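Cyclopenase asqI (Emericella nidulans, PDB 5YY3) catalyses the zinc-dependent conversion of 4'-methoxycyclopenin into 4'-methoxyviridicatin, with loss of methyl isocyanate, in aspoquinolone biosynthesis. Local coordinates at residues 502-507 and 608-613. Sequence-based numbering, arbitrary orientation.
Sequences NDYHSW and RAWTQL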
ATOM      1  N   ASN A 502       0.289 -21.018 -20.182  1.00 21.19           N
ATOM      2  CA  ASN A 502       1.267 -21.935 -20.793  1.00 24.79           C
ATOM      3  C   ASN A 502       1.986 -22.869 -19.813  1.00 25.42           C
ATOM      4  O   ASN A 502       2.915 -23.578 -20.188  1.00 24.58           O
ATOM      5  CB  ASN A 502       2.317 -21.154 -21.574  1.00 26.81           C
ATOM      6  CG  ASN A 502       1.774 -20.597 -22.855  1.00 32.53           C
ATOM      7  OD1 ASN A 502       0.872 -21.182 -23.478  1.00 31.24           O
ATOM      8  ND2 ASN A 502       2.308 -19.461 -23.266  1.00 31.34           N
ATOM      9  N   ASP A 503       1.570 -22.841 -18.558  1.00 22.63           N
ATOM     10  CA  ASP A 503       2.059 -23.785 -17.575  1.00 27.20           C
ATOM     11  C   ASP A 503       1.007 -24.862 -17.386  1.00 23.22           C
ATOM     12  O   ASP A 503      -0.109 -24.564 -16.944  1.00 26.11           O
ATOM     13  CB  ASP A 503       2.356 -23.074 -16.253  1.00 22.87           C
ATOM     14  CG  ASP A 503       2.694 -24.028 -15.138  1.00 22.09           C
ATOM     15  OD1 ASP A 503       3.254 -25.111 -15.426  1.00 25.87           O
ATOM     16  OD2 ASP A 503       2.412 -23.689 -13.964  1.00 25.33           O
ATOM     17  N   TYR A 504       1.357 -26.097 -17.749  1.00 25.68           N
ATOM     18  CA  TYR A 504       0.492 -27.265 -17.566  1.00 23.54           C
ATOM     19  C   TYR A 504      -0.163 -27.294 -16.189  1.00 25.49           C
ATOM     20  O   TYR A 504      -1.354 -27.563 -16.054  1.00 22.41           O
ATOM     21  CB  TYR A 504       1.287 -28.563 -17.723  1.00 20.39           C
ATOM     22  CG  TYR A 504       2.005 -28.785 -19.037  1.00 25.23           C
ATOM     23  CD1 TYR A 504       1.305 -29.137 -20.199  1.00 23.01           C
ATOM     24  CD2 TYR A 504       3.396 -28.696 -19.109  1.00 23.10           C
ATOM     25  CE1 TYR A 504       1.974 -29.364 -21.396  1.00 20.63           C
ATOM     26  CE2 TYR A 504       4.068 -28.922 -20.294  1.00 22.36           C
ATOM     27  CZ  TYR A 504       3.351 -29.255 -21.442  1.00 23.52           C
ATOM     28  OH  TYR A 504       4.026 -29.486 -22.626  1.00 25.87           O
ATOM     29  N   HIS A 505       0.636 -27.027 -15.162  1.00 25.19           N
ATOM     30  CA  HIS A 505       0.213 -27.270 -13.791  1.00 23.37           C
ATOM     31  C   HIS A 505      -0.616 -26.132 -13.244  1.00 25.47           C
ATOM     32  O   HIS A 505      -1.116 -26.218 -12.120  1.00 25.00           O
ATOM     33  CB  HIS A 505       1.442 -27.526 -12.930  1.00 25.15           C
ATOM     34  CG  HIS A 505       2.345 -28.556 -13.522  1.00 30.44           C
ATOM     35  ND1 HIS A 505       2.187 -29.902 -13.291  1.00 31.88           N
ATOM     36  CD2 HIS A 505       3.359 -28.443 -14.419  1.00 27.61           C
ATOM     37  CE1 HIS A 505       3.084 -30.574 -13.990  1.00 29.66           C
ATOM     38  NE2 HIS A 505       3.801 -29.708 -14.686  1.00 27.27           N
ATOM     39  N   SER A 506      -0.783 -25.083 -14.052  1.00 23.19           N
ATOM     40  CA  SER A 506      -1.626 -23.957 -13.662  1.00 21.54           C
ATOM     41  C   SER A 506      -3.067 -24.157 -14.109  1.00 25.41           C
ATOM     42  O   SER A 506      -3.954 -23.390 -13.721  1.00 23.26           O
ATOM     43  CB  SER A 506      -1.082 -22.653 -14.229  1.00 25.56           C
ATOM     44  OG  SER A 506       0.103 -22.267 -13.543  1.00 27.69           O
ATOM     45  N   TRP A 507      -3.306 -25.184 -14.915  1.00 20.29           N
ATOM     46  CA  TRP A 507      -4.652 -25.448 -15.352  1.00 20.58           C
ATOM     47  C   TRP A 507      -5.452 -26.075 -14.226  1.00 21.27           C
ATOM     48  O   TRP A 507      -5.023 -27.050 -13.602  1.00 24.16           O
ATOM     49  CB  TRP A 507      -4.646 -26.324 -16.605  1.00 19.41           C
ATOM     50  CG  TRP A 507      -4.296 -25.516 -17.791  1.00 17.52           C
ATOM     51  CD1 TRP A 507      -3.036 -25.265 -18.277  1.00 21.98           C
ATOM     52  CD2 TRP A 507      -5.203 -24.793 -18.636  1.00 18.52           C
ATOM     53  NE1 TRP A 507      -3.110 -24.448 -19.383  1.00 20.09           N
ATOM     54  CE2 TRP A 507      -4.429 -24.144 -19.624  1.00 22.00           C
ATOM     55  CE3 TRP A 507      -6.596 -24.645 -18.663  1.00 19.71           C
ATOM     56  CZ2 TRP A 507      -5.000 -23.355 -20.622  1.00 20.32           C
ATOM     57  CZ3 TRP A 507      -7.166 -23.851 -19.662  1.00 21.99           C
ATOM     58  CH2 TRP A 507      -6.368 -23.219 -20.624  1.00 21.82           C
ATOM     59  N   ARG A 608       0.793 -34.621 -17.550  1.00 25.42           N
ATOM     60  CA  ARG A 608       2.127 -34.886 -18.110  1.00 27.77           C
ATOM     61  C   ARG A 608       2.434 -33.839 -19.158  1.00 23.63           C
ATOM     62  O   ARG A 608       1.524 -33.175 -19.634  1.00 22.04           O
ATOM     63  CB  ARG A 608       2.208 -36.282 -18.738  1.00 28.25           C
ATOM     64  CG  ARG A 608       2.664 -37.341 -17.786  1.00 33.72           C
ATOM     65  CD  ARG A 608       2.270 -38.698 -18.271  1.00 37.66           C
ATOM     66  NE  ARG A 608       1.199 -39.219 -17.433  1.00 44.04           N
ATOM     67  CZ  ARG A 608       1.396 -39.728 -16.224  1.00 44.04           C
ATOM     68  NH1 ARG A 608       2.629 -39.799 -15.748  1.00 44.17           N
ATOM     69  NH2 ARG A 608       0.370 -40.183 -15.506  1.00 48.91           N
ATOM     70  N   ALA A 609       3.698 -33.691 -19.538  1.00 24.56           N
ATOM     71  CA  ALA A 609       4.016 -32.741 -20.595  1.00 22.93           C
ATOM     72  C   ALA A 609       3.428 -33.263 -21.903  1.00 25.41           C
ATOM     73  O   ALA A 609       3.144 -34.457 -22.019  1.00 29.41           O
ATOM     74  CB  ALA A 609       5.515 -32.530 -20.720  1.00 21.23           C
ATOM     75  N   TRP A 610       3.240 -32.381 -22.882  1.00 26.01           N
ATOM     76  CA  TRP A 610       2.714 -32.804 -24.178  1.00 25.57           C
ATOM     77  C   TRP A 610       3.844 -32.977 -25.156  1.00 28.51           C
ATOM     78  O   TRP A 610       4.741 -32.139 -25.270  1.00 27.67           O
ATOM     79  CB  TRP A 610       1.706 -31.809 -24.745  1.00 22.51           C
ATOM     80  CG  TRP A 610       0.516 -31.602 -23.892  1.00 24.93           C
ATOM     81  CD1 TRP A 610       0.166 -32.315 -22.778  1.00 21.62           C
ATOM     82  CD2 TRP A 610      -0.489 -30.595 -24.064  1.00 24.18           C
ATOM     83  NE1 TRP A 610      -1.003 -31.810 -22.248  1.00 24.74           N
ATOM     84  CE2 TRP A 610      -1.420 -30.753 -23.020  1.00 21.69           C
ATOM     85  CE3 TRP A 610      -0.690 -29.577 -25.003  1.00 22.86           C
ATOM     86  CZ2 TRP A 610      -2.537 -29.932 -22.889  1.00 20.86           C
ATOM     87  CZ3 TRP A 610      -1.792 -28.765 -24.875  1.00 21.55           C
ATOM     88  CH2 TRP A 610      -2.706 -28.945 -23.826  1.00 22.48           C
ATOM     89  N   THR A 611       3.784 -34.079 -25.880  1.00 33.55           N
ATOM     90  CA  THR A 611       4.873 -34.462 -26.746  1.00 31.83           C
ATOM     91  C   THR A 611       4.937 -33.482 -27.933  1.00 31.46           C
ATOM     92  O   THR A 611       6.014 -33.206 -28.473  1.00 32.42           O
ATOM     93  CB  THR A 611       4.696 -35.923 -27.195  1.00 35.78           C
ATOM     94  OG1 THR A 611       5.946 -36.428 -27.653  1.00 47.74           O
ATOM     95  CG2 THR A 611       3.682 -36.030 -28.303  1.00 29.06           C
ATOM     96  N   GLN A 612       3.786 -32.917 -28.294  1.00 28.23           N
ATOM     97  CA  GLN A 612       3.715 -31.902 -29.344  1.00 29.22           C
ATOM     98  C   GLN A 612       4.553 -30.658 -29.007  1.00 32.35           C
ATOM     99  O   GLN A 612       4.992 -29.934 -29.902  1.00 33.97           O
ATOM    100  CB  GLN A 612       2.258 -31.494 -29.593  1.00 26.99           C
ATOM    101  CG  GLN A 612       1.420 -32.509 -30.408  1.00 30.64           C
ATOM    102  CD  GLN A 612       1.038 -33.757 -29.614  1.00 29.74           C
ATOM    103  OE1 GLN A 612       0.996 -33.740 -28.383  1.00 31.77           O
ATOM    104  NE2 GLN A 612       0.738 -34.838 -30.321  1.00 34.37           N
ATOM    105  N   LEU A 613       4.768 -30.421 -27.714  1.00 29.47           N
ATOM    106  CA  LEU A 613       5.585 -29.297 -27.261  1.00 30.02           C
ATOM    107  C   LEU A 613       7.026 -29.707 -26.923  1.00 29.80           C
ATOM    108  O   LEU A 613       7.967 -29.011 -27.306  1.00 30.88           O
ATOM    109  CB  LEU A 613       4.938 -28.635 -26.056  1.00 27.75           C
ATOM    110  CG  LEU A 613       3.547 -28.043 -26.281  1.00 27.71           C
ATOM    111  CD1 LEU A 613       3.044 -27.402 -25.000  1.00 24.96           C
ATOM    112  CD2 LEU A 613       3.601 -27.032 -27.393  1.00 24.08           C
TER
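In the Ig-like domain of this hemocyanin-like enzyme, a 3-10 turn in the loop between antiparallel strands 487-497 and 508-517 sends Tyr-504 onto the chain that enters helix 611-614, an instance of one aromatic residue making every close contact between segments about 100 residues apart. The phenol oxygen accepts a nearly straight hydrogen bond from the helix N-cap residue, Trp-610 N to Tyr-504 OH 3.0 Å at 173°. With CG anti to its own carbonyl carbon (chi1 -58°), the tyrosine extends its CB toward 608-613 and the ring reaches across. Ala-609 CA lies over one face of the Tyr-504 ring, 4.0 Å from its centroid, in a CH-pi contact. At its CE1 corner the tyrosine turns an edge to the face of Trp-610, an edge-to-face pair with planes at 64° and Tyr-504 CE1 3.7 Å from Trp-610 CG. The indole NE1 donates to Pro-605 O. Leu-613, its side chain running counter to the tyrosine's, sets CD1 3.3 Å from Tyr-504 OH. Within the turn, Asp-503 OD2 accepts from Ser-506 OG, and OD1 makes a salt bridge with Arg-405 of helix 391-410. His-505 touches that same helix, while Tyr-504 meets Ile-623 and Leu-613 meets Ile-626, both of helix 623-626.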